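Local coordinates for protein aminopeptidase N (Francisella tularensis subsp. tularensis, PDB 5DLL) that probably removes N-terminal amino acids from peptides as a zinc-dependent M1-family aminopeptidase, contributing to the turnover of intracellular peptides, at residues S24-D29 / I50-E55; D172-G177 / V187-F192; I575-I580 / L613-S618. All blocks are in the same frame, centred on the assembly; numbering follows the deposited sequence.

Contact 1: S24-D29 / I50-E55; sequences SNYLID and IVANRE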
loop_
_atom_site.group_PDB
_atom_site.type_symbol
_atom_site.label_atom_id
_atom_site.label_comp_id
_atom_site.label_asym_id
_atom_site.label_seq_id
_atom_site.Cartn_x
_atom_site.Cartn_y
_atom_site.Cartn_z
ATOM N N SER A 24 26.649 -0.892 16.894
ATOM C CA SER A 24 27.380 -2.147 17.023
ATOM C C SER A 24 28.842 -1.859 17.358
ATOM O O SER A 24 29.445 -0.969 16.765
ATOM C CB SER A 24 27.293 -2.942 15.724
ATOM O OG SER A 24 27.908 -4.206 15.865
ATOM N N ASN A 25 29.402 -2.598 18.315
ATOM C CA ASN A 25 30.810 -2.417 18.690
ATOM C C ASN A 25 31.795 -2.951 17.643
ATOM O O ASN A 25 32.964 -2.568 17.641
ATOM C CB ASN A 25 31.107 -2.999 20.088
ATOM C CG ASN A 25 31.037 -4.517 20.141
ATOM O OD1 ASN A 25 30.405 -5.160 19.305
ATOM N ND2 ASN A 25 31.688 -5.098 21.144
ATOM N N TYR A 26 31.319 -3.823 16.756
ATOM C CA TYR A 26 32.114 -4.299 15.620
ATOM C C TYR A 26 31.323 -4.153 14.321
ATOM O O TYR A 26 30.090 -4.219 14.329
ATOM C CB TYR A 26 32.571 -5.747 15.850
ATOM C CG TYR A 26 33.732 -5.820 16.818
ATOM C CD1 TYR A 26 35.044 -5.724 16.364
ATOM C CD2 TYR A 26 33.521 -5.941 18.189
ATOM C CE1 TYR A 26 36.114 -5.762 17.243
ATOM C CE2 TYR A 26 34.587 -5.978 19.076
ATOM C CZ TYR A 26 35.881 -5.887 18.597
ATOM O OH TYR A 26 36.951 -5.924 19.461
ATOM N N LEU A 27 32.043 -3.932 13.219
ATOM C CA LEU A 27 31.433 -3.692 11.908
ATOM C C LEU A 27 32.000 -4.611 10.832
ATOM O O LEU A 27 33.109 -5.123 10.961
ATOM C CB LEU A 27 31.634 -2.235 11.485
ATOM C CG LEU A 27 30.754 -1.199 12.191
ATOM C CD1 LEU A 27 31.301 0.204 11.959
ATOM C CD2 LEU A 27 29.302 -1.303 11.732
ATOM N N ILE A 28 31.228 -4.794 9.763
ATOM C CA ILE A 28 31.594 -5.687 8.668
ATOM C C ILE A 28 31.758 -4.878 7.389
ATOM O O ILE A 28 30.830 -4.201 6.946
ATOM C CB ILE A 28 30.537 -6.796 8.461
ATOM C CG1 ILE A 28 30.294 -7.530 9.789
ATOM C CG2 ILE A 28 30.977 -7.760 7.355
ATOM C CD1 ILE A 28 29.289 -8.662 9.722
ATOM N N ASP A 29 32.956 -4.950 6.817
ATOM C CA ASP A 29 33.282 -4.260 5.579
ATOM C C ASP A 29 32.881 -5.102 4.374
ATOM O O ASP A 29 32.276 -4.585 3.429
ATOM C CB ASP A 29 34.785 -3.950 5.525
ATOM C CG ASP A 29 35.198 -2.834 6.485
ATOM O OD1 ASP A 29 34.310 -2.138 7.034
ATOM O OD2 ASP A 29 36.422 -2.644 6.677
ATOM N N ILE A 50 35.907 -8.185 9.411
ATOM C CA ILE A 50 35.321 -7.433 10.509
ATOM C C ILE A 50 36.332 -6.449 11.091
ATOM O O ILE A 50 37.534 -6.722 11.125
ATOM C CB ILE A 50 34.853 -8.410 11.613
ATOM C CG1 ILE A 50 33.830 -9.405 11.046
ATOM C CG2 ILE A 50 34.265 -7.661 12.802
ATOM C CD1 ILE A 50 33.664 -10.654 11.883
ATOM N N VAL A 51 35.830 -5.311 11.562
ATOM C CA VAL A 51 36.672 -4.281 12.166
ATOM C C VAL A 51 35.984 -3.650 13.383
ATOM O O VAL A 51 34.764 -3.495 13.412
ATOM C CB VAL A 51 37.053 -3.198 11.130
ATOM C CG1 VAL A 51 35.851 -2.341 10.755
ATOM C CG2 VAL A 51 38.197 -2.339 11.650
ATOM N N ALA A 52 36.785 -3.308 14.389
ATOM C CA ALA A 52 36.288 -2.672 15.605
ATOM C C ALA A 52 35.679 -1.311 15.286
ATOM O O ALA A 52 36.283 -0.524 14.558
ATOM C CB ALA A 52 37.420 -2.521 16.611
ATOM N N ASN A 53 34.490 -1.045 15.828
ATOM C CA ASN A 53 33.767 0.203 15.565
ATOM C C ASN A 53 34.164 1.315 16.535
ATOM O O ASN A 53 33.886 1.230 17.723
ATOM C CB ASN A 53 32.255 -0.035 15.653
ATOM C CG ASN A 53 31.438 1.196 15.286
ATOM O OD1 ASN A 53 31.959 2.166 14.738
ATOM N ND2 ASN A 53 30.146 1.159 15.590
ATOM N N ARG A 54 34.776 2.373 16.013
ATOM C CA ARG A 54 35.256 3.483 16.845
ATOM C C ARG A 54 34.151 4.108 17.713
ATOM O O ARG A 54 34.417 4.571 18.825
ATOM C CB ARG A 54 35.915 4.557 15.960
ATOM C CG ARG A 54 36.751 5.603 16.696
ATOM C CD ARG A 54 37.735 4.995 17.692
ATOM N NE ARG A 54 38.403 3.803 17.164
ATOM C CZ ARG A 54 39.052 2.902 17.902
ATOM N NH1 ARG A 54 39.150 3.038 19.223
ATOM N NH2 ARG A 54 39.614 1.854 17.314
ATOM N N GLU A 55 32.917 4.099 17.210
ATOM C CA GLU A 55 31.774 4.687 17.918
ATOM C C GLU A 55 31.276 3.861 19.118
ATOM O O GLU A 55 30.423 4.331 19.878
ATOM C CB GLU A 55 30.621 4.923 16.935
ATOM C CG GLU A 55 30.939 5.941 15.847
ATOM C CD GLU A 55 29.797 6.149 14.863
ATOM O OE1 GLU A 55 28.737 5.499 15.012
ATOM O OE2 GLU A 55 29.962 6.970 13.933
#
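The two flat groups, the Y26 ring and the N53 carboxamide, do quite different work. Y26 meets I50-E55 obliquely: its CD1 and CE1 run along CA and CB of A52, CE1 of Y26 lying 3.6 Å from CB of A52, and R57 adds a cation-pi contact from beyond the two segments. The N53 amide instead has the carbonyl oxygen of S24 almost exactly in its plane. Y26 stands on the antiparallel ladder of the hairpin formed by strands 26-36 and 42-52, whose short segments run at 148° to each other, in the M1 N-terminal domain, and N53 follows at its end. L27 and V51 are the hydrogen-bonded pair, with L27 N 2.8 Å from V51 O and the reciprocal V51 N equally 2.8 Å from L27 O. On one side of the sheet Y26, I28, I50 and A52 gather, and the two isoleucines lie side by side, CG1 of I28 being 4.2 Å from CG1 of I50. L62 packs on Y26 and I50, and F102 and L104 on I50. The other side carries L27 and V51 and is partly exposed.

Past the ladder, N53 donates hydrogen bonds to two consecutive carbonyls. Its backbone N gives one to N25 O at 2.8 Å, approaching 42° out of the carbonyl plane. With CG anti to its backbone N (chi1 -176°), the side chain swings back over S24-D29, where CD1 of L27 crosses it obliquely, 3.5 Å from OD1 of N53. A weak Asx-turn bond from E55 N to OD1 is consistent with the amide being turned so that ND2 faces S24. ND2 of N53 donates the second bond to S24 O at 2.5 Å, nearly along the C=O axis, while OG of S24 reaches 2.7 Å to the carbonyl O of Y26.

Contact 2: D172-G177 / V187-F192; sequences DKIDSG and VWKDPF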
loop_
_atom_site.group_PDB
_atom_site.type_symbol
_atom_site.label_atom_id
_atom_site.label_comp_id
_atom_site.label_asym_id
_atom_site.label_seq_id
_atom_site.Cartn_x
_atom_site.Cartn_y
_atom_site.Cartn_z
ATOM N N ASP A 172 26.087 -8.334 -10.083
ATOM C CA ASP A 172 26.420 -8.789 -11.431
ATOM C C ASP A 172 27.175 -10.114 -11.373
ATOM O O ASP A 172 28.010 -10.324 -10.494
ATOM C CB ASP A 172 27.279 -7.740 -12.153
ATOM C CG ASP A 172 26.675 -6.340 -12.106
ATOM O OD1 ASP A 172 25.504 -6.177 -12.509
ATOM O OD2 ASP A 172 27.376 -5.394 -11.676
ATOM N N LYS A 173 26.881 -10.994 -12.324
ATOM C CA LYS A 173 27.567 -12.272 -12.445
ATOM C C LYS A 173 28.970 -12.070 -13.027
ATOM O O LYS A 173 29.128 -11.933 -14.239
ATOM C CB LYS A 173 26.746 -13.209 -13.332
ATOM C CG LYS A 173 27.289 -14.624 -13.448
ATOM C CD LYS A 173 26.760 -15.313 -14.695
ATOM C CE LYS A 173 25.276 -15.624 -14.592
ATOM N NZ LYS A 173 24.653 -15.683 -15.943
ATOM N N ILE A 174 29.983 -12.064 -12.163
ATOM C CA ILE A 174 31.367 -11.815 -12.591
ATOM C C ILE A 174 32.157 -13.069 -12.997
ATOM O O ILE A 174 33.239 -12.954 -13.570
ATOM C CB ILE A 174 32.168 -11.049 -11.515
ATOM C CG1 ILE A 174 32.365 -11.891 -10.249
ATOM C CG2 ILE A 174 31.474 -9.737 -11.183
ATOM C CD1 ILE A 174 33.352 -11.292 -9.271
ATOM N N ASP A 175 31.634 -14.254 -12.697
ATOM C CA ASP A 175 32.320 -15.502 -13.044
ATOM C C ASP A 175 31.333 -16.662 -13.070
ATOM O O ASP A 175 30.332 -16.650 -12.364
ATOM C CB ASP A 175 33.456 -15.786 -12.056
ATOM C CG ASP A 175 34.367 -16.924 -12.508
ATOM O OD1 ASP A 175 34.664 -17.027 -13.723
ATOM O OD2 ASP A 175 34.794 -17.712 -11.638
ATOM N N SER A 176 31.623 -17.659 -13.897
ATOM C CA SER A 176 30.676 -18.729 -14.172
ATOM C C SER A 176 31.377 -19.918 -14.822
ATOM O O SER A 176 32.464 -19.776 -15.387
ATOM C CB SER A 176 29.580 -18.203 -15.100
ATOM O OG SER A 176 28.621 -19.201 -15.381
ATOM N N GLY A 177 30.748 -21.087 -14.736
ATOM C CA GLY A 177 31.281 -22.295 -15.358
ATOM C C GLY A 177 30.839 -23.569 -14.671
ATOM O O GLY A 177 30.031 -23.536 -13.739
ATOM N N VAL A 187 29.218 -16.696 -9.666
ATOM C CA VAL A 187 29.662 -15.750 -8.656
ATOM C C VAL A 187 28.980 -14.410 -8.911
ATOM O O VAL A 187 29.051 -13.872 -10.018
ATOM C CB VAL A 187 31.193 -15.578 -8.668
ATOM C CG1 VAL A 187 31.651 -14.764 -7.462
ATOM C CG2 VAL A 187 31.878 -16.938 -8.677
ATOM N N TRP A 188 28.317 -13.887 -7.882
ATOM C CA TRP A 188 27.593 -12.625 -7.965
ATOM C C TRP A 188 28.212 -11.608 -7.019
ATOM O O TRP A 188 28.158 -11.774 -5.798
ATOM C CB TRP A 188 26.127 -12.838 -7.592
ATOM C CG TRP A 188 25.380 -13.686 -8.566
ATOM C CD1 TRP A 188 25.276 -15.048 -8.563
ATOM C CD2 TRP A 188 24.629 -13.227 -9.691
ATOM N NE1 TRP A 188 24.507 -15.463 -9.623
ATOM C CE2 TRP A 188 24.099 -14.365 -10.332
ATOM C CE3 TRP A 188 24.359 -11.964 -10.222
ATOM C CZ2 TRP A 188 23.308 -14.277 -11.474
ATOM C CZ3 TRP A 188 23.576 -11.876 -11.358
ATOM C CH2 TRP A 188 23.057 -13.026 -11.973
ATOM N N LYS A 189 28.798 -10.558 -7.584
ATOM C CA LYS A 189 29.379 -9.476 -6.792
ATOM C C LYS A 189 28.447 -8.271 -6.759
ATOM O O LYS A 189 27.904 -7.872 -7.784
ATOM C CB LYS A 189 30.743 -9.072 -7.362
ATOM C CG LYS A 189 31.429 -7.950 -6.599
ATOM C CD LYS A 189 32.928 -7.929 -6.865
ATOM C CE LYS A 189 33.561 -6.618 -6.423
ATOM N NZ LYS A 189 33.226 -6.265 -5.014
ATOM N N ASP A 190 28.265 -7.709 -5.568
ATOM C CA ASP A 190 27.501 -6.479 -5.370
ATOM C C ASP A 190 28.412 -5.491 -4.631
ATOM O O ASP A 190 28.583 -5.594 -3.414
ATOM C CB ASP A 190 26.225 -6.760 -4.565
ATOM C CG ASP A 190 25.345 -5.525 -4.384
ATOM O OD1 ASP A 190 25.808 -4.393 -4.629
ATOM O OD2 ASP A 190 24.176 -5.690 -3.985
ATOM N N PRO A 191 28.995 -4.530 -5.368
ATOM C CA PRO A 191 30.037 -3.655 -4.826
ATOM C C PRO A 191 29.577 -2.631 -3.798
ATOM O O PRO A 191 30.422 -2.055 -3.112
ATOM C CB PRO A 191 30.576 -2.935 -6.069
ATOM C CG PRO A 191 29.452 -2.951 -7.040
ATOM C CD PRO A 191 28.676 -4.208 -6.773
ATOM N N PHE A 192 28.270 -2.401 -3.689
ATOM C CA PHE A 192 27.744 -1.384 -2.775
ATOM C C PHE A 192 27.368 -2.010 -1.445
ATOM O O PHE A 192 26.663 -3.021 -1.407
ATOM C CB PHE A 192 26.531 -0.662 -3.381
ATOM C CG PHE A 192 26.762 -0.166 -4.785
ATOM C CD1 PHE A 192 27.488 0.996 -5.016
ATOM C CD2 PHE A 192 26.275 -0.879 -5.879
ATOM C CE1 PHE A 192 27.714 1.442 -6.308
ATOM C CE2 PHE A 192 26.502 -0.437 -7.169
ATOM C CZ PHE A 192 27.219 0.726 -7.385
#
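Strands 172-179 and 183-191 form an antiparallel hairpin whose short segments run at 134° to each other, and a beta bulge at I174 shifts the register by one residue between the K173-W188 and D175-V187 pairs. D172 and K189 exchange two backbone hydrogen bonds, D172 N to K189 O and K189 N to D172 O, each 3.0 Å, and V187 spans the bulge, its O taking I174 N at 3.0 Å through a rather bent bond (136° at the hydrogen) while its N gives to D175 O at 2.9 Å.

The main side-chain meeting is a CH-pi contact. K173 sends CB over one face of W188, 3.8 Å from the centroid of the six-membered ring. Its chain then bends at chi3, so that CE of K173 comes 3.9 Å from CZ2 of W188. The indole is fixed in rotation by its NE1, which donates to I167 O, and it packs on L168 and M263, the latter on strand 261-267. The bulged I174 crosses both neighbours obliquely: its CG1 is 4.1 Å from CG1 of V187, and its CD1 is 3.9 Å from CB of K189. The D175 side chain adds its CB, set against CG2 of V187.

The chemistry is therefore divided along the length of each lysine: the methylenes of K173 and K189 supply apolar contact, while both chains lead their amines away from the partner strand. This suits a surface hairpin, in which the stem of K173 lies over W188 and that of K189 against I174, and the amines, directed away, are probably solvated.

Contact 3: I575-I580 / L613-S618; sequences IATNII and LIPIES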
loop_
_atom_site.group_PDB
_atom_site.type_symbol
_atom_site.label_atom_id
_atom_site.label_comp_id
_atom_site.label_asym_id
_atom_site.label_seq_id
_atom_site.Cartn_x
_atom_site.Cartn_y
_atom_site.Cartn_z
ATOM N N ILE A 575 -20.935 18.119 0.387
ATOM C CA ILE A 575 -22.312 18.567 0.168
ATOM C C ILE A 575 -23.251 17.367 0.073
ATOM O O ILE A 575 -24.223 17.276 0.821
ATOM C CB ILE A 575 -22.427 19.422 -1.113
ATOM C CG1 ILE A 575 -21.733 20.773 -0.911
ATOM C CG2 ILE A 575 -23.885 19.647 -1.494
ATOM C CD1 ILE A 575 -21.372 21.480 -2.200
ATOM N N ALA A 576 -22.946 16.457 -0.851
ATOM C CA ALA A 576 -23.743 15.244 -1.065
ATOM C C ALA A 576 -23.929 14.430 0.221
ATOM O O ALA A 576 -24.990 13.865 0.450
ATOM C CB ALA A 576 -23.105 14.381 -2.147
ATOM N N THR A 577 -22.893 14.378 1.054
ATOM C CA THR A 577 -22.957 13.680 2.333
ATOM C C THR A 577 -23.928 14.362 3.300
ATOM O O THR A 577 -24.736 13.687 3.941
ATOM C CB THR A 577 -21.555 13.570 2.970
ATOM O OG1 THR A 577 -20.733 12.735 2.145
ATOM C CG2 THR A 577 -21.617 12.974 4.376
ATOM N N ASN A 578 -23.851 15.689 3.396
ATOM C CA ASN A 578 -24.747 16.452 4.270
ATOM C C ASN A 578 -26.207 16.440 3.799
ATOM O O ASN A 578 -27.123 16.548 4.612
ATOM C CB ASN A 578 -24.248 17.889 4.436
ATOM C CG ASN A 578 -22.938 17.968 5.206
ATOM O OD1 ASN A 578 -22.521 17.004 5.862
ATOM N ND2 ASN A 578 -22.279 19.120 5.130
ATOM N N ILE A 579 -26.411 16.299 2.492
ATOM C CA ILE A 579 -27.748 16.094 1.927
ATOM C C ILE A 579 -28.348 14.773 2.409
ATOM O O ILE A 579 -29.527 14.709 2.761
ATOM C CB ILE A 579 -27.710 16.109 0.375
ATOM C CG1 ILE A 579 -27.440 17.530 -0.149
ATOM C CG2 ILE A 579 -28.999 15.551 -0.226
ATOM C CD1 ILE A 579 -28.620 18.479 -0.061
ATOM N N ILE A 580 -27.524 13.729 2.427
ATOM C CA ILE A 580 -27.974 12.379 2.771
ATOM C C ILE A 580 -28.404 12.305 4.240
ATOM O O ILE A 580 -29.470 11.762 4.553
ATOM C CB ILE A 580 -26.864 11.331 2.518
ATOM C CG1 ILE A 580 -26.404 11.364 1.045
ATOM C CG2 ILE A 580 -27.324 9.934 2.938
ATOM C CD1 ILE A 580 -27.051 10.355 0.126
ATOM N N LEU A 613 -19.521 10.248 -8.566
ATOM C CA LEU A 613 -19.991 9.053 -7.870
ATOM C C LEU A 613 -20.294 9.412 -6.418
ATOM O O LEU A 613 -19.413 9.870 -5.689
ATOM C CB LEU A 613 -18.961 7.923 -7.962
ATOM C CG LEU A 613 -19.487 6.487 -7.831
ATOM C CD1 LEU A 613 -20.684 6.228 -8.742
ATOM C CD2 LEU A 613 -18.367 5.499 -8.130
ATOM N N ILE A 614 -21.549 9.215 -6.019
ATOM C CA ILE A 614 -22.018 9.553 -4.669
ATOM C C ILE A 614 -21.300 8.658 -3.644
ATOM O O ILE A 614 -21.173 7.450 -3.871
ATOM C CB ILE A 614 -23.559 9.381 -4.558
ATOM C CG1 ILE A 614 -24.290 10.357 -5.490
ATOM C CG2 ILE A 614 -24.055 9.592 -3.132
ATOM C CD1 ILE A 614 -24.316 11.794 -5.008
ATOM N N PRO A 615 -20.822 9.244 -2.520
ATOM C CA PRO A 615 -20.101 8.439 -1.523
ATOM C C PRO A 615 -20.856 7.170 -1.141
ATOM O O PRO A 615 -22.059 7.226 -0.868
ATOM C CB PRO A 615 -20.000 9.369 -0.308
ATOM C CG PRO A 615 -20.121 10.746 -0.852
ATOM C CD PRO A 615 -20.897 10.668 -2.136
ATOM N N ILE A 616 -20.160 6.036 -1.144
ATOM C CA ILE A 616 -20.762 4.775 -0.717
ATOM C C ILE A 616 -21.184 4.823 0.757
ATOM O O ILE A 616 -20.708 5.655 1.539
ATOM C CB ILE A 616 -19.851 3.552 -0.988
ATOM C CG1 ILE A 616 -18.465 3.733 -0.355
ATOM C CG2 ILE A 616 -19.730 3.310 -2.487
ATOM C CD1 ILE A 616 -17.682 2.444 -0.238
ATOM N N GLU A 617 -22.076 3.909 1.119
ATOM C CA GLU A 617 -22.788 3.967 2.394
ATOM C C GLU A 617 -21.852 3.835 3.599
ATOM O O GLU A 617 -22.051 4.500 4.622
ATOM C CB GLU A 617 -23.879 2.892 2.439
ATOM C CG GLU A 617 -24.905 2.995 1.312
ATOM C CD GLU A 617 -24.589 2.096 0.122
ATOM O OE1 GLU A 617 -24.048 2.593 -0.891
ATOM O OE2 GLU A 617 -24.874 0.885 0.207
ATOM N N SER A 618 -20.832 2.989 3.468
ATOM C CA SER A 618 -19.843 2.791 4.529
ATOM C C SER A 618 -19.034 4.060 4.819
ATOM O O SER A 618 -18.628 4.295 5.959
ATOM C CB SER A 618 -18.905 1.630 4.177
ATOM O OG SER A 618 -18.433 1.726 2.844
#
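Apolar contact dominates where helix 565-581 meets the connection between helices 605-612 and 617-621, within the ARM-repeat-like helical domain at the C-terminal end of the protein. The backbones stay well apart, the CA atoms of A576 and I614 being 7.0 Å from each other, and side chains bridge the gap. CB of A576 points toward the connection and touches two partners, with CD1 of I614 at 4.0 Å and CD of P615 at 4.3 Å. I614 manages this because its chain folds: CG1 stands anti to the carbonyl carbon, and a chi2 of -75° then turns CD1 toward the helix. The other branch of I614, CG2, is 4.5 Å from CD1 of I580, a loose touch one helical turn further on from A576. V639 and V640 of helix 629-646 pack on I580 and I614 respectively, and I620 touches both I580 and P615.

Among polar interactions, no hydrogen bond joins the two segments, but Q573, one turn before T577 on the same helix, gives NE2 to L613 O and takes the T577 hydroxyl on its backbone O. The helix carrying the first segment is thereby tied to the start of the connection after all, through a residue just before I575. From the other side R636 grips two consecutive peptide oxygens, NH2 on I614 O and NE on P615 O, just before I616, the N-cap of helix 617-621.

The mixed contact is between T577 and P615, which cross obliquely. With its hydroxyl anti to the carbonyl carbon (chi1 -65°), T577 sets OG1 against the proline ring, 3.6 Å from CG of P615.

Contacts 1 and 2 are two hairpins of one curved sheet in the N-terminal domain; their centres lie 25 Å apart and their nearest atoms about 7 Å, so they do not touch. Strand 150-160 joins them, pairing with both 26-36 and 183-191. Contact 3 belongs to the helical C-terminal part on the opposite side of the chain's centre, about 59 Å from contact 1 and 58 Å from contact 2 between centres. None reaches the zinc held by H309, H313 and E332. The I50 side chain of contact 1 is about 11 Å from the bound sodium. Contact 3 has no hydrogen bond between its segments, whereas contacts 1 and 2 are held by backbone ladders.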